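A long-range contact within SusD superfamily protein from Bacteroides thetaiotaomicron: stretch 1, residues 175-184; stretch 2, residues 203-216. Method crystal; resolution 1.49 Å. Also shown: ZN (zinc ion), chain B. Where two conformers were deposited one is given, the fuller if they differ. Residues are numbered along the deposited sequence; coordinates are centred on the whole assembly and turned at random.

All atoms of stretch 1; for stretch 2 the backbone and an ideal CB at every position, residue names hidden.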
# COMPACT_ATOMS: atom_id res chain seq x y z
N CYS A 175 8.13 16.21 4.92
CA CYS A 175 8.02 15.16 3.92
C CYS A 175 6.64 15.14 3.29
O CYS A 175 6.50 15.11 2.07
CB CYS A 175 8.39 13.80 4.52
SG CYS A 175 10.14 13.64 4.91
N TYR A 176 5.60 15.16 4.12
CA TYR A 176 4.23 15.21 3.56
C TYR A 176 3.99 16.45 2.68
O TYR A 176 3.32 16.38 1.66
CB TYR A 176 3.16 15.09 4.65
CG TYR A 176 2.75 13.69 5.05
CD1 TYR A 176 3.49 12.93 5.93
CD2 TYR A 176 1.56 13.17 4.60
CE1 TYR A 176 3.08 11.66 6.32
CE2 TYR A 176 1.13 11.90 4.98
CZ TYR A 176 1.89 11.17 5.87
OH TYR A 176 1.44 9.92 6.25
N GLU A 177 4.53 17.59 3.09
CA GLU A 177 4.40 18.82 2.26
C GLU A 177 4.97 18.56 0.87
O GLU A 177 4.37 18.93 -0.13
CB GLU A 177 5.14 19.98 2.85
CG GLU A 177 4.49 20.61 4.02
CD GLU A 177 5.34 21.75 4.56
OE1 GLU A 177 6.59 21.76 4.30
OE2 GLU A 177 4.76 22.65 5.21
N GLN A 178 6.11 17.89 0.81
CA GLN A 178 6.74 17.62 -0.51
C GLN A 178 5.94 16.60 -1.32
O GLN A 178 5.81 16.78 -2.55
CB GLN A 178 8.19 17.17 -0.33
CG GLN A 178 8.97 17.04 -1.62
CD GLN A 178 9.15 18.36 -2.30
OE1 GLN A 178 9.70 19.31 -1.73
NE2 GLN A 178 8.70 18.44 -3.56
N VAL A 179 5.38 15.59 -0.63
CA VAL A 179 4.55 14.62 -1.30
C VAL A 179 3.35 15.29 -1.95
O VAL A 179 3.05 15.07 -3.13
CB VAL A 179 4.04 13.58 -0.32
CG1 VAL A 179 2.96 12.68 -0.98
CG2 VAL A 179 5.23 12.75 0.25
N VAL A 180 2.65 16.09 -1.15
CA VAL A 180 1.46 16.81 -1.61
C VAL A 180 1.81 17.76 -2.76
O VAL A 180 1.09 17.82 -3.76
CB VAL A 180 0.78 17.56 -0.44
CG1 VAL A 180 -0.32 18.51 -0.96
CG2 VAL A 180 0.16 16.51 0.56
N SER A 181 2.91 18.48 -2.64
CA SER A 181 3.35 19.37 -3.70
C SER A 181 3.58 18.61 -5.02
O SER A 181 3.11 19.03 -6.10
CB SER A 181 4.65 20.05 -3.26
OG SER A 181 5.14 20.95 -4.24
N ASP A 182 4.33 17.53 -4.96
CA ASP A 182 4.64 16.75 -6.17
C ASP A 182 3.38 16.23 -6.84
O ASP A 182 3.20 16.37 -8.04
CB ASP A 182 5.58 15.60 -5.85
CG ASP A 182 7.00 16.05 -5.55
OD1 ASP A 182 7.32 17.23 -5.69
OD2 ASP A 182 7.82 15.15 -5.20
N MSE A 183 2.49 15.65 -6.07
CA MSE A 183 1.29 15.06 -6.67
C MSE A 183 0.37 16.14 -7.20
O MSE A 183 -0.21 15.98 -8.29
CB MSE A 183 0.57 14.18 -5.68
CG MSE A 183 1.35 12.99 -5.17
SE MSE A 183 0.18 11.81 -4.16
CE MSE A 183 1.49 10.44 -3.81
N SER A 184 0.24 17.24 -6.46
CA SER A 184 -0.64 18.33 -6.86
C SER A 184 -0.12 19.06 -8.10
O SER A 184 -0.89 19.41 -9.01
CB SER A 184 -0.80 19.34 -5.70
OG SER A 184 -1.35 18.69 -4.56
N UNK A 203 -5.77 8.42 -10.84
CA UNK A 203 -4.87 7.74 -9.92
C UNK A 203 -4.22 8.73 -8.95
O UNK A 203 -4.08 8.46 -7.75
CB UNK A 203 -3.80 6.98 -10.70
N UNK A 204 -3.76 9.85 -9.48
CA UNK A 204 -3.10 10.85 -8.65
C UNK A 204 -4.04 11.47 -7.60
O UNK A 204 -3.65 11.64 -6.44
CB UNK A 204 -2.52 11.95 -9.54
N UNK A 205 -5.27 11.78 -7.98
CA UNK A 205 -6.22 12.28 -6.99
C UNK A 205 -6.56 11.19 -5.98
O UNK A 205 -6.70 11.50 -4.80
CB UNK A 205 -7.49 12.79 -7.67
N UNK A 206 -6.68 9.94 -6.42
CA UNK A 206 -6.93 8.82 -5.51
C UNK A 206 -5.79 8.71 -4.50
O UNK A 206 -6.02 8.61 -3.29
CB UNK A 206 -7.09 7.51 -6.29
N UNK A 207 -4.55 8.78 -4.98
CA UNK A 207 -3.41 8.71 -4.07
C UNK A 207 -3.37 9.91 -3.13
O UNK A 207 -3.08 9.77 -1.92
CB UNK A 207 -2.10 8.62 -4.86
N UNK A 208 -3.70 11.10 -3.63
CA UNK A 208 -3.81 12.26 -2.76
C UNK A 208 -4.86 12.05 -1.66
O UNK A 208 -4.67 12.49 -0.53
CB UNK A 208 -4.16 13.50 -3.59
N UNK A 209 -5.97 11.37 -1.97
CA UNK A 209 -6.96 11.09 -0.90
C UNK A 209 -6.36 10.24 0.21
O UNK A 209 -6.65 10.48 1.39
CB UNK A 209 -8.19 10.38 -1.48
N UNK A 210 -5.52 9.27 -0.15
CA UNK A 210 -4.82 8.46 0.82
C UNK A 210 -3.85 9.29 1.63
O UNK A 210 -3.77 9.15 2.83
CB UNK A 210 -4.08 7.31 0.12
N UNK A 211 -3.05 10.11 0.93
CA UNK A 211 -2.08 10.95 1.62
C UNK A 211 -2.74 11.91 2.63
O UNK A 211 -2.37 11.97 3.81
CB UNK A 211 -1.28 11.75 0.59
N UNK A 212 -3.71 12.68 2.14
CA UNK A 212 -4.40 13.65 3.00
C UNK A 212 -5.09 12.96 4.18
O UNK A 212 -5.08 13.47 5.31
CB UNK A 212 -5.43 14.44 2.19
N UNK A 213 -5.70 11.81 3.95
CA UNK A 213 -6.40 11.09 5.03
C UNK A 213 -5.41 10.78 6.16
O UNK A 213 -5.72 10.96 7.34
CB UNK A 213 -7.04 9.80 4.51
N UNK A 214 -4.22 10.32 5.81
CA UNK A 214 -3.18 9.94 6.81
C UNK A 214 -2.51 11.17 7.42
O UNK A 214 -1.80 11.06 8.41
CB UNK A 214 -2.12 9.05 6.16
N UNK A 215 -2.78 12.35 6.88
CA UNK A 215 -2.40 13.61 7.54
C UNK A 215 -3.51 14.14 8.42
O UNK A 215 -3.32 15.19 9.08
CB UNK A 215 -2.02 14.67 6.50
N UNK A 216 -4.68 13.50 8.42
CA UNK A 216 -5.84 14.03 9.13
C UNK A 216 -6.39 15.30 8.49
O UNK A 216 -7.08 16.09 9.13
CB UNK A 216 -5.47 14.31 10.59
ZN ZN B . 7.77 23.17 4.85

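Stretch 1 is a helix, and stretch 2 is a second helix running nearly antiparallel to it at 162°, with the axes 10.1 Å apart at closest approach. Side chains of moderate size can fill such a gap, and stretch 1 offers Y176, V179, V180 and M183 to meet them.

Position 203 has nothing of stretch 1 within reach of its ideal CB, so the contact leaves it unconstrained; it is A203. At 204 the backbones come closest, the CA atoms of M183 and 204 lying 6.4 Å apart. CA-to-CB points toward stretch 1, and the ideal CB is 4.8 Å from M183 O. A small residue fits this close approach comfortably, and A204 is found. Positions 205 and 206 are undemanding: the first points away and the second is out of reach. They are Q205 and A206.

Position 207 points toward stretch 1, with its ideal CB 4.0 Å from M183 SE, so an apolar residue is expected, though alanine, leucine or methionine could each supply that contact. It is L207, whose CB packs 4.0 Å from M183 SE.

The CB at 208 points sideways, 4.7 Å from M183 SE. A longer apolar chain could bend back over M183 and V180. L208 does so: its CG lies 3.8 Å from M183 CB, and its CD2 reaches to 4.2 Å from V180 CA.

Positions 209 and 210 are out of reach and could be polar; S209 and R210 occupy them. S209 OG donates to A206 O over 2.7 Å, a bond within its own helix.

Position 211 is the centre of the contact. Its CB points toward stretch 1, with V179 CG1, M183 SE and V180 CG2 all within about 5 Å, a hollow lined by apolar groups. Valine, isoleucine or leucine would be reasonable candidates. V211 is a knob among Y176, V179, V180 and M183: its CG1 is 3.9 Å from both V179 CG1 and V180 CG2, while its CG2 lies 4.1 Å from M183 CE.

At 212 CA-to-CB points away, so only a long side chain could return. Y212 does: its OH comes 3.3 Å from V180 CG1. Water 1 links the helices here, 2.8 Å from S184 OG and 2.7 Å from Y212 OH. Position 213, out of reach, is L213.

The ideal CB at 214 is 3.7 Å from Y176 OH, but the bond points sideways, so a polar or apolar chain could pass the hydroxyl. N214 turns its end away and ND2 donates to R210 O over 3.0 Å.

Position 215 points sideways, its ideal CB 4.3 Å from Y176 CD2, beside an aromatic ring that suits a flexible apolar chain. It is selenomethionine M215; its CG lies 3.1 Å from Y176 CD2, and its SE is 4.0 Å from V180 CG2.

Position 216 has phi of 69°, which favours glycine. G216 closes the helix in a Schellman motif.

Stretch 2, residues 203-216: AAQALLSRVYLNMG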
# COMPACT_ATOMS: atom_id res chain seq x y z
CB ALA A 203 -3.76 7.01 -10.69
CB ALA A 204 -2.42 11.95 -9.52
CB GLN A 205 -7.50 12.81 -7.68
CG GLN A 205 -7.38 14.20 -8.26
CD GLN A 205 -7.41 15.27 -7.16
OE1 GLN A 205 -6.49 15.37 -6.36
NE2 GLN A 205 -8.48 16.04 -7.11
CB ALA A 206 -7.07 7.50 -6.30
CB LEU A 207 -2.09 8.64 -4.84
CG LEU A 207 -1.87 7.33 -5.60
CD1 LEU A 207 -0.69 7.52 -6.60
CD2 LEU A 207 -1.68 6.13 -4.61
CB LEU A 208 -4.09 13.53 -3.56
CG LEU A 208 -2.84 14.24 -4.11
CD1 LEU A 208 -3.25 15.24 -5.24
CD2 LEU A 208 -2.08 14.95 -2.98
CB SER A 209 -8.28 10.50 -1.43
OG SER A 209 -8.17 9.14 -1.79
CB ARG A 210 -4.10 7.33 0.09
CG ARG A 210 -3.29 6.40 1.00
CD ARG A 210 -2.43 5.44 0.23
NE ARG A 210 -3.19 4.45 -0.51
CZ ARG A 210 -2.65 3.59 -1.39
NH1 ARG A 210 -1.37 3.64 -1.67
NH2 ARG A 210 -3.41 2.68 -1.97
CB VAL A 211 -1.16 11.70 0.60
CG1 VAL A 211 -0.27 12.72 1.29
CG2 VAL A 211 -0.37 10.70 -0.22
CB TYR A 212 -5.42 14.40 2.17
CG TYR A 212 -4.89 15.52 1.28
CD1 TYR A 212 -4.01 16.49 1.76
CD2 TYR A 212 -5.32 15.62 -0.06
CE1 TYR A 212 -3.58 17.54 0.94
CE2 TYR A 212 -4.90 16.67 -0.87
CZ TYR A 212 -4.02 17.61 -0.38
OH TYR A 212 -3.61 18.66 -1.20
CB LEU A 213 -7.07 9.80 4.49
CG LEU A 213 -7.94 9.01 5.47
CD1 LEU A 213 -9.12 9.81 6.08
CD2 LEU A 213 -8.42 7.73 4.77
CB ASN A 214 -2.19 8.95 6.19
CG ASN A 214 -2.76 7.57 6.13
OD1 ASN A 214 -2.93 6.94 7.19
ND2 ASN A 214 -3.12 7.11 4.92
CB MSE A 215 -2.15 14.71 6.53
CG MSE A 215 -0.99 14.55 5.68
SE MSE A 215 -0.92 16.00 4.38
CE MSE A 215 -0.40 17.19 5.17
O HOH W 1 -4.06 18.74 -3.83
O HOH W 2 9.33 22.15 4.15
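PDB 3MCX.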